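Local structure of glycine oxidase (Bacillus cereus ATCC 14579, 7CYX) at residues 63-68 with 341-346; 85-90 with 255-260; 113-118 with 145-150. The protein probably catalyses the FAD-dependent oxidation of glycine by molecular oxygen to glyoxylate, hydrogen peroxide and ammonium, a step of thiamine diphosphate biosynthesis. All blocks are in the same frame, centred on the assembly; numbering follows the deposited sequence.

Contact 1 of 3, residues 63-68 with 341-346; sequences FELARE and SPISGQ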
ATOM      1  N   PHE A  63     -10.111   6.406  27.623  1.00 88.68           N
ATOM      2  CA  PHE A  63      -8.664   6.676  27.671  1.00 84.67           C
ATOM      3  C   PHE A  63      -7.888   5.378  27.918  1.00 80.24           C
ATOM      4  O   PHE A  63      -6.862   5.142  27.279  1.00 71.94           O
ATOM      5  CB  PHE A  63      -8.320   7.694  28.760  1.00 89.14           C
ATOM      6  CG  PHE A  63      -6.954   8.318  28.613  1.00 94.09           C
ATOM      7  CD1 PHE A  63      -6.693   9.211  27.584  1.00 94.08           C
ATOM      8  CD2 PHE A  63      -5.929   8.010  29.497  1.00 94.70           C
ATOM      9  CE1 PHE A  63      -5.437   9.783  27.441  1.00 95.93           C
ATOM     10  CE2 PHE A  63      -4.675   8.583  29.352  1.00 98.01           C
ATOM     11  CZ  PHE A  63      -4.430   9.469  28.326  1.00 98.75           C
ATOM     12  N   GLU A  64      -8.402   4.549  28.833  1.00 79.33           N
ATOM     13  CA  GLU A  64      -7.737   3.326  29.256  1.00 83.44           C
ATOM     14  C   GLU A  64      -7.901   2.237  28.191  1.00 80.90           C
ATOM     15  O   GLU A  64      -6.985   1.457  27.970  1.00 72.61           O
ATOM     16  CB  GLU A  64      -8.277   2.851  30.607  1.00 91.80           C
ATOM     17  CG  GLU A  64      -7.183   2.364  31.544  1.00100.81           C
ATOM     18  CD  GLU A  64      -6.044   3.359  31.737  1.00107.40           C
ATOM     19  OE1 GLU A  64      -4.882   2.964  31.515  1.00102.21           O
ATOM     20  OE2 GLU A  64      -6.320   4.535  32.090  1.00119.58           O
ATOM     21  N   LEU A  65      -9.080   2.190  27.563  1.00 80.46           N
ATOM     22  CA  LEU A  65      -9.359   1.283  26.446  1.00 71.64           C
ATOM     23  C   LEU A  65      -8.442   1.655  25.268  1.00 63.45           C
ATOM     24  O   LEU A  65      -7.858   0.801  24.648  1.00 60.88           O
ATOM     25  CB  LEU A  65     -10.847   1.386  26.081  1.00 71.24           C
ATOM     26  CG  LEU A  65     -11.604   0.073  25.849  1.00 80.33           C
ATOM     27  CD1 LEU A  65     -11.150  -1.036  26.791  1.00 83.41           C
ATOM     28  CD2 LEU A  65     -13.106   0.290  25.997  1.00 77.89           C
ATOM     29  N   ALA A  66      -8.325   2.957  24.991  1.00 65.97           N
ATOM     30  CA  ALA A  66      -7.447   3.513  23.959  1.00 60.46           C
ATOM     31  C   ALA A  66      -5.990   3.100  24.193  1.00 63.59           C
ATOM     32  O   ALA A  66      -5.302   2.667  23.255  1.00 59.24           O
ATOM     33  CB  ALA A  66      -7.569   5.019  23.949  1.00 60.09           C
ATOM     34  N   ARG A  67      -5.518   3.285  25.432  1.00 64.99           N
ATOM     35  CA  ARG A  67      -4.150   2.929  25.838  1.00 76.18           C
ATOM     36  C   ARG A  67      -3.878   1.446  25.535  1.00 64.51           C
ATOM     37  O   ARG A  67      -2.815   1.104  25.034  1.00 61.12           O
ATOM     38  CB  ARG A  67      -3.939   3.237  27.326  1.00 85.05           C
ATOM     39  CG  ARG A  67      -2.523   2.988  27.833  1.00 93.69           C
ATOM     40  CD  ARG A  67      -2.320   3.472  29.263  1.00101.18           C
ATOM     41  NE  ARG A  67      -1.839   4.850  29.347  1.00102.16           N
ATOM     42  CZ  ARG A  67      -2.051   5.674  30.371  1.00102.35           C
ATOM     43  NH1 ARG A  67      -1.433   6.845  30.416  1.00105.29           N
ATOM     44  NH2 ARG A  67      -2.884   5.333  31.340  1.00 94.21           N
ATOM     45  N   GLU A  68      -4.857   0.587  25.840  1.00 60.99           N
ATOM     46  CA  GLU A  68      -4.754  -0.868  25.658  1.00 61.43           C
ATOM     47  C   GLU A  68      -4.733  -1.208  24.155  1.00 60.33           C
ATOM     48  O   GLU A  68      -3.958  -2.075  23.734  1.00 60.36           O
ATOM     49  CB  GLU A  68      -5.896  -1.548  26.414  1.00 61.53           C
ATOM     50  CG  GLU A  68      -5.768  -3.055  26.522  1.00 70.77           C
ATOM     51  CD  GLU A  68      -6.886  -3.753  27.289  1.00 75.71           C
ATOM     52  OE1 GLU A  68      -7.659  -3.058  27.991  1.00 80.12           O
ATOM     53  OE2 GLU A  68      -6.988  -4.998  27.180  1.00 73.12           O
ATOM     54  N   SER A 341     -10.021   0.183  17.029  1.00 45.90           N
ATOM     55  CA  SER A 341     -10.497  -0.953  16.289  1.00 44.48           C
ATOM     56  C   SER A 341      -9.917  -2.235  16.879  1.00 46.72           C
ATOM     57  O   SER A 341     -10.692  -3.155  17.155  1.00 51.20           O
ATOM     58  CB  SER A 341     -10.302  -0.834  14.785  1.00 43.88           C
ATOM     59  OG  SER A 341      -8.968  -0.559  14.421  1.00 40.52           O
ATOM     60  N   PRO A 342      -8.584  -2.344  17.130  1.00 42.77           N
ATOM     61  CA  PRO A 342      -8.006  -3.562  17.710  1.00 45.33           C
ATOM     62  C   PRO A 342      -8.630  -3.967  19.055  1.00 49.80           C
ATOM     63  O   PRO A 342      -9.102  -5.096  19.172  1.00 49.01           O
ATOM     64  CB  PRO A 342      -6.513  -3.238  17.871  1.00 43.27           C
ATOM     65  CG  PRO A 342      -6.279  -2.186  16.817  1.00 42.92           C
ATOM     66  CD  PRO A 342      -7.543  -1.348  16.843  1.00 44.08           C
ATOM     67  N   ILE A 343      -8.692  -3.045  20.034  1.00 56.26           N
ATOM     68  CA  ILE A 343      -9.303  -3.389  21.342  1.00 51.43           C
ATOM     69  C   ILE A 343     -10.773  -3.795  21.153  1.00 53.00           C
ATOM     70  O   ILE A 343     -11.263  -4.668  21.877  1.00 53.06           O
ATOM     71  CB  ILE A 343      -9.145  -2.275  22.394  1.00 53.27           C
ATOM     72  CG1 ILE A 343      -9.544  -2.775  23.784  1.00 54.14           C
ATOM     73  CG2 ILE A 343      -9.922  -1.024  22.015  1.00 58.24           C
ATOM     74  CD1 ILE A 343      -8.939  -4.113  24.168  1.00 53.89           C
ATOM     75  N   SER A 344     -11.463  -3.203  20.169  1.00 49.53           N
ATOM     76  CA  SER A 344     -12.894  -3.473  19.957  1.00 52.63           C
ATOM     77  C   SER A 344     -13.116  -4.900  19.437  1.00 53.42           C
ATOM     78  O   SER A 344     -14.032  -5.605  19.876  1.00 51.36           O
ATOM     79  CB  SER A 344     -13.514  -2.458  19.022  1.00 52.65           C
ATOM     80  OG  SER A 344     -13.456  -1.160  19.592  1.00 55.24           O
ATOM     81  N   GLY A 345     -12.295  -5.304  18.464  1.00 51.62           N
ATOM     82  CA  GLY A 345     -12.382  -6.632  17.888  1.00 50.53           C
ATOM     83  C   GLY A 345     -12.036  -7.707  18.897  1.00 50.99           C
ATOM     84  O   GLY A 345     -12.747  -8.731  19.013  1.00 49.02           O
ATOM     85  N   GLN A 346     -10.928  -7.480  19.616  1.00 48.43           N
ATOM     86  CA  GLN A 346     -10.442  -8.409  20.608  1.00 50.55           C
ATOM     87  C   GLN A 346     -11.556  -8.622  21.636  1.00 49.95           C
ATOM     88  O   GLN A 346     -11.946  -9.766  21.911  1.00 52.14           O
ATOM     89  CB  GLN A 346      -9.153  -7.876  21.236  1.00 56.58           C
ATOM     90  CG  GLN A 346      -8.319  -8.940  21.933  1.00 61.89           C
ATOM     91  CD  GLN A 346      -6.934  -8.438  22.251  1.00 62.94           C
ATOM     92  OE1 GLN A 346      -6.760  -7.539  23.070  1.00 67.49           O
ATOM     93  NE2 GLN A 346      -5.934  -9.011  21.595  1.00 63.35           N
TER
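Two helical turns draw together where the CA atoms of E68 and I343 lie 6.8 Å apart, close enough for the I343 side chain to reach the backbone of the other helix as well as its side chains. I343 is the buried centre of the contact. Its CG1 stands anti to the backbone N (chi1 -169°), and the two branches divide the work. CG2 rests against the carbonyl oxygen L65 O at 3.8 Å, while CG1 meets L65 CD1, also at 3.8 Å, the two side chains crossing at about a right angle. Beyond them I343 CD1 touches the carboxylate end of E68, 3.7 Å from OE2; this is a methyl against an oxygen on the exposed side, where the E68 chain runs out extended.

Helix 341-352 begins just after the FAD-binding residues G337, I338 and L339 in this oxidoreductase of the DAO family, and the I343 side chain is about 10 Å from the flavin nucleotide. S69, also on helix 61-70, adds a polar link: its OG is hydrogen-bonded to I343 N in the first turn of helix 341-352.

On helix 61-70 itself, R67 NH2 forms a salt bridge with E64 OE1 at 3.1 Å. The carboxylate oxygen uses its syn lone pair, and it lies nearly in the guanidinium plane, with an N-H...O angle of 161°. F63 CE2 sits 3.7 Å above one face of the same guanidinium, toward its rim, while R67 NH1 is hydrogen-bonded to T118 OG1.

Contact 2 of 3, residues 85-90 with 255-260; sequences GVDIGY and PKRGGR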
ATOM      1  N   GLY A  85      -0.145  -9.681   3.196  1.00 48.26           N
ATOM      2  CA  GLY A  85       0.694  -8.926   2.282  1.00 51.41           C
ATOM      3  C   GLY A  85       0.498  -7.428   2.413  1.00 51.75           C
ATOM      4  O   GLY A  85       1.356  -6.655   1.975  1.00 52.49           O
ATOM      5  N   VAL A  86      -0.628  -7.020   3.025  1.00 62.43           N
ATOM      6  CA  VAL A  86      -0.974  -5.616   3.183  1.00 53.37           C
ATOM      7  C   VAL A  86      -0.210  -5.063   4.381  1.00 49.68           C
ATOM      8  O   VAL A  86      -0.344  -5.603   5.455  1.00 53.44           O
ATOM      9  CB  VAL A  86      -2.483  -5.409   3.376  1.00 55.62           C
ATOM     10  CG1 VAL A  86      -2.793  -3.970   3.747  1.00 50.61           C
ATOM     11  CG2 VAL A  86      -3.270  -5.820   2.141  1.00 57.57           C
ATOM     12  N   ASP A  87       0.590  -4.017   4.143  1.00 47.84           N
ATOM     13  CA  ASP A  87       1.180  -3.160   5.166  1.00 51.19           C
ATOM     14  C   ASP A  87       0.212  -2.012   5.481  1.00 49.30           C
ATOM     15  O   ASP A  87      -0.253  -1.343   4.556  1.00 49.12           O
ATOM     16  CB  ASP A  87       2.499  -2.557   4.684  1.00 57.05           C
ATOM     17  CG  ASP A  87       3.229  -1.747   5.740  1.00 55.69           C
ATOM     18  OD1 ASP A  87       3.944  -2.365   6.547  1.00 64.20           O
ATOM     19  OD2 ASP A  87       3.086  -0.502   5.734  1.00 60.39           O
ATOM     20  N   ILE A  88      -0.092  -1.833   6.766  1.00 46.83           N
ATOM     21  CA  ILE A  88      -1.110  -0.859   7.255  1.00 47.43           C
ATOM     22  C   ILE A  88      -0.508   0.525   7.478  1.00 44.50           C
ATOM     23  O   ILE A  88      -1.215   1.380   7.957  1.00 46.01           O
ATOM     24  CB  ILE A  88      -1.779  -1.393   8.534  1.00 46.29           C
ATOM     25  CG1 ILE A  88      -0.805  -1.430   9.710  1.00 47.19           C
ATOM     26  CG2 ILE A  88      -2.402  -2.746   8.289  1.00 46.91           C
ATOM     27  CD1 ILE A  88      -1.461  -1.655  11.031  1.00 48.93           C
ATOM     28  N   GLY A  89       0.752   0.720   7.136  1.00 39.17           N
ATOM     29  CA  GLY A  89       1.376   2.035   7.323  1.00 40.51           C
ATOM     30  C   GLY A  89       1.572   2.393   8.780  1.00 44.35           C
ATOM     31  O   GLY A  89       1.592   3.572   9.077  1.00 48.26           O
ATOM     32  N   TYR A  90       1.726   1.414   9.662  1.00 43.75           N
ATOM     33  CA  TYR A  90       1.936   1.779  11.078  1.00 49.85           C
ATOM     34  C   TYR A  90       3.216   2.591  11.191  1.00 49.99           C
ATOM     35  O   TYR A  90       4.250   2.159  10.728  1.00 59.59           O
ATOM     36  CB  TYR A  90       2.078   0.571  11.995  1.00 53.07           C
ATOM     37  CG  TYR A  90       2.340   0.979  13.416  1.00 53.23           C
ATOM     38  CD1 TYR A  90       1.450   1.787  14.090  1.00 51.17           C
ATOM     39  CD2 TYR A  90       3.494   0.603  14.070  1.00 56.32           C
ATOM     40  CE1 TYR A  90       1.680   2.189  15.390  1.00 55.40           C
ATOM     41  CE2 TYR A  90       3.741   0.993  15.373  1.00 57.51           C
ATOM     42  CZ  TYR A  90       2.831   1.790  16.035  1.00 56.05           C
ATOM     43  OH  TYR A  90       3.067   2.181  17.311  1.00 56.20           O
ATOM     44  N   PRO A 255       1.616  13.523   7.418  1.00 52.58           N
ATOM     45  CA  PRO A 255       2.269  12.815   6.320  1.00 54.36           C
ATOM     46  C   PRO A 255       1.679  11.409   6.165  1.00 57.24           C
ATOM     47  O   PRO A 255       1.141  10.874   7.132  1.00 63.24           O
ATOM     48  CB  PRO A 255       3.737  12.698   6.753  1.00 50.59           C
ATOM     49  CG  PRO A 255       3.661  12.742   8.270  1.00 59.22           C
ATOM     50  CD  PRO A 255       2.514  13.698   8.575  1.00 55.60           C
ATOM     51  N   LYS A 256       1.792  10.853   4.953  1.00 53.10           N
ATOM     52  CA  LYS A 256       1.552   9.453   4.664  1.00 52.67           C
ATOM     53  C   LYS A 256       2.628   8.970   3.680  1.00 52.67           C
ATOM     54  O   LYS A 256       3.212   9.793   2.980  1.00 52.80           O
ATOM     55  CB  LYS A 256       0.152   9.253   4.072  1.00 53.81           C
ATOM     56  CG  LYS A 256      -0.999   9.603   5.001  1.00 58.16           C
ATOM     57  CD  LYS A 256      -1.073   8.694   6.203  1.00 60.84           C
ATOM     58  CE  LYS A 256      -2.219   9.028   7.134  1.00 57.25           C
ATOM     59  NZ  LYS A 256      -2.143   8.226   8.379  1.00 57.30           N
ATOM     60  N   ARG A 257       2.874   7.645   3.661  1.00 57.93           N
ATOM     61  CA  ARG A 257       3.706   6.968   2.673  1.00 58.50           C
ATOM     62  C   ARG A 257       3.604   7.705   1.339  1.00 62.49           C
ATOM     63  O   ARG A 257       2.477   7.955   0.840  1.00 59.11           O
ATOM     64  CB  ARG A 257       3.178   5.578   2.295  1.00 63.81           C
ATOM     65  CG  ARG A 257       3.221   4.516   3.378  1.00 69.20           C
ATOM     66  CD  ARG A 257       3.308   3.154   2.713  1.00 74.64           C
ATOM     67  NE  ARG A 257       2.418   2.122   3.230  1.00 69.19           N
ATOM     68  CZ  ARG A 257       1.262   1.787   2.671  1.00 70.62           C
ATOM     69  NH1 ARG A 257       0.553   0.810   3.210  1.00 65.30           N
ATOM     70  NH2 ARG A 257       0.808   2.444   1.609  1.00 67.04           N
ATOM     71  N   GLY A 258       4.757   8.008   0.751  1.00 53.06           N
ATOM     72  CA  GLY A 258       4.804   8.376  -0.643  1.00 55.31           C
ATOM     73  C   GLY A 258       4.639   9.863  -0.885  1.00 51.35           C
ATOM     74  O   GLY A 258       4.146  10.267  -1.945  1.00 56.16           O
ATOM     75  N   GLY A 259       5.095  10.681   0.065  1.00 54.52           N
ATOM     76  CA  GLY A 259       5.124  12.149  -0.099  1.00 52.26           C
ATOM     77  C   GLY A 259       3.724  12.737  -0.222  1.00 51.96           C
ATOM     78  O   GLY A 259       3.534  13.764  -0.897  1.00 52.53           O
ATOM     79  N   ARG A 260       2.761  12.095   0.458  1.00 48.49           N
ATOM     80  CA  ARG A 260       1.385  12.549   0.580  1.00 50.96           C
ATOM     81  C   ARG A 260       1.177  13.269   1.933  1.00 48.45           C
ATOM     82  O   ARG A 260       1.594  12.762   2.999  1.00 50.29           O
ATOM     83  CB  ARG A 260       0.451  11.345   0.406  1.00 53.47           C
ATOM     84  CG  ARG A 260      -1.007  11.723   0.179  1.00 63.37           C
ATOM     85  CD  ARG A 260      -1.882  10.608  -0.381  1.00 55.42           C
ATOM     86  NE  ARG A 260      -2.804  10.085   0.599  1.00 54.82           N
ATOM     87  CZ  ARG A 260      -4.116   9.953   0.422  1.00 58.54           C
ATOM     88  NH1 ARG A 260      -4.709  10.395  -0.673  1.00 55.80           N
ATOM     89  NH2 ARG A 260      -4.830   9.339   1.344  1.00 52.28           N
TER
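D87 swings its CG anti to the backbone N (chi1 -175°), which holds the carboxylate on the side facing R257; the arginine chain answers with a bend at chi3 (-134°) that turns its guanidinium in toward the D87 main chain. The result is a two-part approach. R257 NH1 lies 2.7 Å from the carbonyl oxygen D87 O, which sits at the guanidinium edge near its plane. R257 NE faces D87 OD2 at 3.7 Å, a long salt bridge, with the carboxylate and guanidinium planes 48° apart, so the two groups do not pair flat.

The carboxylate has a closer tie within its own loop: G89 N donates to D87 OD2 at 3.0 Å, forming an Asx turn, and this amide comes from well above the carboxylate plane. The turn brings G89 N to 3.9 Å from R257 NH1.

R257 itself stands at the tip of a beta hairpin. Strands 251-256 and 260-269 run antiparallel, and their last pair is K256 N to R260 O at 2.7 Å, with a weak return bond from R260 N to K256 O. R257, G258 and G259 make the turn between them, both glycines at positive phi.

On the other side of the loop I88 points away from the hairpin and packs on A77 of helix 73-84 and on L158 and A161 of helix 155-168. The contact also lies at the dimer interface: D87 packs on D87 of the second subunit, and R257 on G85 of that subunit.

Contact 3 of 3, residues 113-118 with 145-150; sequences DWQQKT and VYYPKD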
ATOM      1  N   ASP A 113      -0.032  18.616  31.546  1.00 63.62           N
ATOM      2  CA  ASP A 113       0.231  18.530  32.983  1.00 65.67           C
ATOM      3  C   ASP A 113      -0.679  17.482  33.640  1.00 69.88           C
ATOM      4  O   ASP A 113      -0.230  16.776  34.550  1.00 76.89           O
ATOM      5  CB  ASP A 113       0.171  19.915  33.633  1.00 71.58           C
ATOM      6  CG  ASP A 113       1.371  20.791  33.285  1.00 74.27           C
ATOM      7  OD1 ASP A 113       2.312  20.283  32.628  1.00 80.86           O
ATOM      8  OD2 ASP A 113       1.357  21.978  33.653  1.00 74.48           O
ATOM      9  N   TRP A 114      -1.931  17.346  33.179  1.00 75.47           N
ATOM     10  CA  TRP A 114      -2.812  16.285  33.702  1.00 68.55           C
ATOM     11  C   TRP A 114      -2.432  14.936  33.084  1.00 67.11           C
ATOM     12  O   TRP A 114      -2.498  13.910  33.744  1.00 70.50           O
ATOM     13  CB  TRP A 114      -4.306  16.632  33.555  1.00 72.20           C
ATOM     14  CG  TRP A 114      -4.955  16.428  32.217  1.00 76.09           C
ATOM     15  CD1 TRP A 114      -5.389  17.410  31.370  1.00 79.75           C
ATOM     16  CD2 TRP A 114      -5.346  15.181  31.606  1.00 76.72           C
ATOM     17  NE1 TRP A 114      -5.983  16.867  30.260  1.00 72.54           N
ATOM     18  CE2 TRP A 114      -5.972  15.502  30.375  1.00 74.14           C
ATOM     19  CE3 TRP A 114      -5.210  13.830  31.958  1.00 69.69           C
ATOM     20  CZ2 TRP A 114      -6.449  14.522  29.505  1.00 66.36           C
ATOM     21  CZ3 TRP A 114      -5.682  12.862  31.100  1.00 66.67           C
ATOM     22  CH2 TRP A 114      -6.298  13.207  29.891  1.00 72.13           C
ATOM     23  N   GLN A 115      -2.010  14.952  31.820  1.00 67.12           N
ATOM     24  CA  GLN A 115      -1.647  13.734  31.091  1.00 68.61           C
ATOM     25  C   GLN A 115      -0.431  13.066  31.748  1.00 72.53           C
ATOM     26  O   GLN A 115      -0.390  11.840  31.946  1.00 62.13           O
ATOM     27  CB  GLN A 115      -1.338  14.082  29.633  1.00 68.25           C
ATOM     28  CG  GLN A 115      -2.128  13.262  28.625  1.00 76.05           C
ATOM     29  CD  GLN A 115      -2.601  14.071  27.439  1.00 76.44           C
ATOM     30  OE1 GLN A 115      -3.767  13.996  27.059  1.00 75.04           O
ATOM     31  NE2 GLN A 115      -1.704  14.854  26.852  1.00 73.85           N
ATOM     32  N   GLN A 116       0.562  13.896  32.082  1.00 76.03           N
ATOM     33  CA  GLN A 116       1.841  13.458  32.644  1.00 88.44           C
ATOM     34  C   GLN A 116       1.657  12.586  33.901  1.00 84.45           C
ATOM     35  O   GLN A 116       2.433  11.649  34.124  1.00 78.24           O
ATOM     36  CB  GLN A 116       2.693  14.680  32.984  1.00 90.91           C
ATOM     37  CG  GLN A 116       4.172  14.472  32.711  1.00 92.81           C
ATOM     38  CD  GLN A 116       4.732  15.619  31.910  1.00 92.84           C
ATOM     39  OE1 GLN A 116       5.215  15.425  30.794  1.00 80.79           O
ATOM     40  NE2 GLN A 116       4.639  16.822  32.469  1.00 81.27           N
ATOM     41  N   LYS A 117       0.642  12.900  34.715  1.00 76.04           N
ATOM     42  CA  LYS A 117       0.378  12.193  35.961  1.00 80.67           C
ATOM     43  C   LYS A 117      -0.091  10.753  35.697  1.00 82.82           C
ATOM     44  O   LYS A 117      -0.126   9.965  36.635  1.00 86.07           O
ATOM     45  CB  LYS A 117      -0.664  12.950  36.791  1.00 82.29           C
ATOM     46  CG  LYS A 117      -0.186  14.276  37.366  1.00 81.65           C
ATOM     47  CD  LYS A 117      -1.308  15.241  37.690  1.00 85.83           C
ATOM     48  CE  LYS A 117      -0.861  16.389  38.571  1.00 84.50           C
ATOM     49  NZ  LYS A 117      -0.616  15.941  39.965  1.00 86.73           N
ATOM     50  N   THR A 118      -0.431  10.415  34.441  1.00 85.41           N
ATOM     51  CA  THR A 118      -0.938   9.075  34.065  1.00 86.25           C
ATOM     52  C   THR A 118       0.199   8.151  33.580  1.00 89.21           C
ATOM     53  O   THR A 118      -0.052   6.973  33.335  1.00 79.54           O
ATOM     54  CB  THR A 118      -2.049   9.157  33.001  1.00 92.96           C
ATOM     55  OG1 THR A 118      -1.467   9.390  31.714  1.00 93.09           O
ATOM     56  CG2 THR A 118      -3.085  10.224  33.296  1.00 90.76           C
ATOM     57  N   VAL A 145       3.572  20.634  22.220  1.00 50.69           N
ATOM     58  CA  VAL A 145       3.785  19.466  23.030  1.00 50.14           C
ATOM     59  C   VAL A 145       4.060  18.308  22.079  1.00 53.44           C
ATOM     60  O   VAL A 145       3.257  18.035  21.200  1.00 54.02           O
ATOM     61  CB  VAL A 145       2.591  19.170  23.955  1.00 58.23           C
ATOM     62  CG1 VAL A 145       2.756  17.858  24.705  1.00 62.31           C
ATOM     63  CG2 VAL A 145       2.366  20.287  24.953  1.00 58.26           C
ATOM     64  N   TYR A 146       5.216  17.663  22.274  1.00 54.93           N
ATOM     65  CA  TYR A 146       5.614  16.513  21.529  1.00 55.45           C
ATOM     66  C   TYR A 146       5.370  15.253  22.370  1.00 55.71           C
ATOM     67  O   TYR A 146       5.764  15.184  23.535  1.00 63.06           O
ATOM     68  CB  TYR A 146       7.072  16.652  21.099  1.00 59.43           C
ATOM     69  CG  TYR A 146       7.574  15.483  20.292  1.00 58.87           C
ATOM     70  CD1 TYR A 146       7.100  15.256  19.014  1.00 55.01           C
ATOM     71  CD2 TYR A 146       8.504  14.594  20.810  1.00 61.54           C
ATOM     72  CE1 TYR A 146       7.537  14.179  18.264  1.00 59.69           C
ATOM     73  CE2 TYR A 146       8.955  13.512  20.070  1.00 61.45           C
ATOM     74  CZ  TYR A 146       8.468  13.304  18.791  1.00 59.21           C
ATOM     75  OH  TYR A 146       8.890  12.253  18.044  1.00 52.13           O
ATOM     76  N   TYR A 147       4.700  14.271  21.757  1.00 52.75           N
ATOM     77  CA  TYR A 147       4.477  12.956  22.326  1.00 54.15           C
ATOM     78  C   TYR A 147       5.245  11.915  21.515  1.00 51.80           C
ATOM     79  O   TYR A 147       4.749  11.460  20.490  1.00 59.28           O
ATOM     80  CB  TYR A 147       2.989  12.607  22.305  1.00 53.86           C
ATOM     81  CG  TYR A 147       2.086  13.614  22.967  1.00 56.41           C
ATOM     82  CD1 TYR A 147       1.787  13.531  24.315  1.00 60.70           C
ATOM     83  CD2 TYR A 147       1.505  14.642  22.243  1.00 57.41           C
ATOM     84  CE1 TYR A 147       0.941  14.444  24.930  1.00 62.55           C
ATOM     85  CE2 TYR A 147       0.646  15.555  22.839  1.00 58.52           C
ATOM     86  CZ  TYR A 147       0.359  15.455  24.188  1.00 61.89           C
ATOM     87  OH  TYR A 147      -0.483  16.349  24.788  1.00 71.32           O
ATOM     88  N   PRO A 148       6.436  11.450  21.953  1.00 51.13           N
ATOM     89  CA  PRO A 148       7.263  10.581  21.114  1.00 59.07           C
ATOM     90  C   PRO A 148       6.628   9.222  20.782  1.00 56.60           C
ATOM     91  O   PRO A 148       7.007   8.634  19.789  1.00 63.97           O
ATOM     92  CB  PRO A 148       8.551  10.315  21.911  1.00 54.95           C
ATOM     93  CG  PRO A 148       8.408  11.103  23.206  1.00 56.01           C
ATOM     94  CD  PRO A 148       6.986  11.612  23.302  1.00 49.82           C
ATOM     95  N   LYS A 149       5.673   8.762  21.604  1.00 59.23           N
ATOM     96  CA  LYS A 149       5.080   7.417  21.501  1.00 63.91           C
ATOM     97  C   LYS A 149       3.823   7.397  20.612  1.00 56.56           C
ATOM     98  O   LYS A 149       3.264   6.330  20.375  1.00 57.20           O
ATOM     99  CB  LYS A 149       4.716   6.878  22.893  1.00 66.77           C
ATOM    100  CG  LYS A 149       5.880   6.359  23.731  1.00 79.91           C
ATOM    101  CD  LYS A 149       6.274   4.920  23.435  1.00 85.17           C
ATOM    102  CE  LYS A 149       7.695   4.595  23.851  1.00 88.20           C
ATOM    103  NZ  LYS A 149       8.684   5.160  22.900  1.00 90.05           N
ATOM    104  N   ASP A 150       3.342   8.553  20.149  1.00 53.17           N
ATOM    105  CA  ASP A 150       2.153   8.590  19.315  1.00 53.37           C
ATOM    106  C   ASP A 150       2.543   8.221  17.881  1.00 50.09           C
ATOM    107  O   ASP A 150       3.687   8.276  17.511  1.00 49.08           O
ATOM    108  CB  ASP A 150       1.452   9.951  19.352  1.00 57.67           C
ATOM    109  CG  ASP A 150       0.444  10.111  20.482  1.00 69.51           C
ATOM    110  OD1 ASP A 150       0.389   9.224  21.367  1.00 74.25           O
ATOM    111  OD2 ASP A 150      -0.270  11.141  20.483  1.00 72.29           O
TER
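The Y147 ring and the Q115 amide meet with their planes 68° apart. One face of the ring carries V145 CG1, 3.4 Å above the plane and offset toward the rim, whereas Q115 NE2 approaches the hydroxyl end obliquely, 3.3 Å from Y147 CE1. This is helix-on-sheet packing: helix 102-116 lies against strand 143-147, which runs between strands 123-126 and 95-99 in the large mixed sheet of the protein. V145, two residues before Y147 on that strand, packs on I108 and M112 of the same helix.

The one polar link between the two segments is a weak hydrogen bond, Q115 NE2 to Y147 OH at 2.8 Å. Its N-H...O angle of 121° is far from straight; the bend of the Q115 chain at chi2 (140°) brings NE2 to the oxygen. The stronger partner of the tyrosine oxygen is R97 NE from the adjoining strand 95-99, so the hydroxyl is fixed mainly from within the sheet, the helix adding the weaker bond.

Y147 also opens a type I beta turn that runs to D150, closed by D150 N to Y147 O at 3.2 Å. The main chain of Q115 is engaged as well: its carbonyl oxygen accepts twice from one residue, from T118 N at 2.9 Å and, in the carbonyl plane, from T118 OG1 at 2.7 Å.

In the fold
Contact 3 is the buried one, made of a single weak amide-hydroxyl bond between a helix and the large mixed sheet. The other two are partly buried. Contact 1 joins two helices mostly through the aliphatic I343, which also meets a carbonyl and a carboxylate oxygen, and it comes nearest to the FAD; contact 2 is charged and polar, and it alone reaches the second subunit. Contacts 2 and 3 draw on the same sheet, yet their centres are 25 Å apart and their atoms do not touch. Contacts 1 and 3 do touch, through the R67 side chain and F63 packed on W114, so helix 61-70, one half of contact 1, also packs against the helix 102-116 side of contact 3.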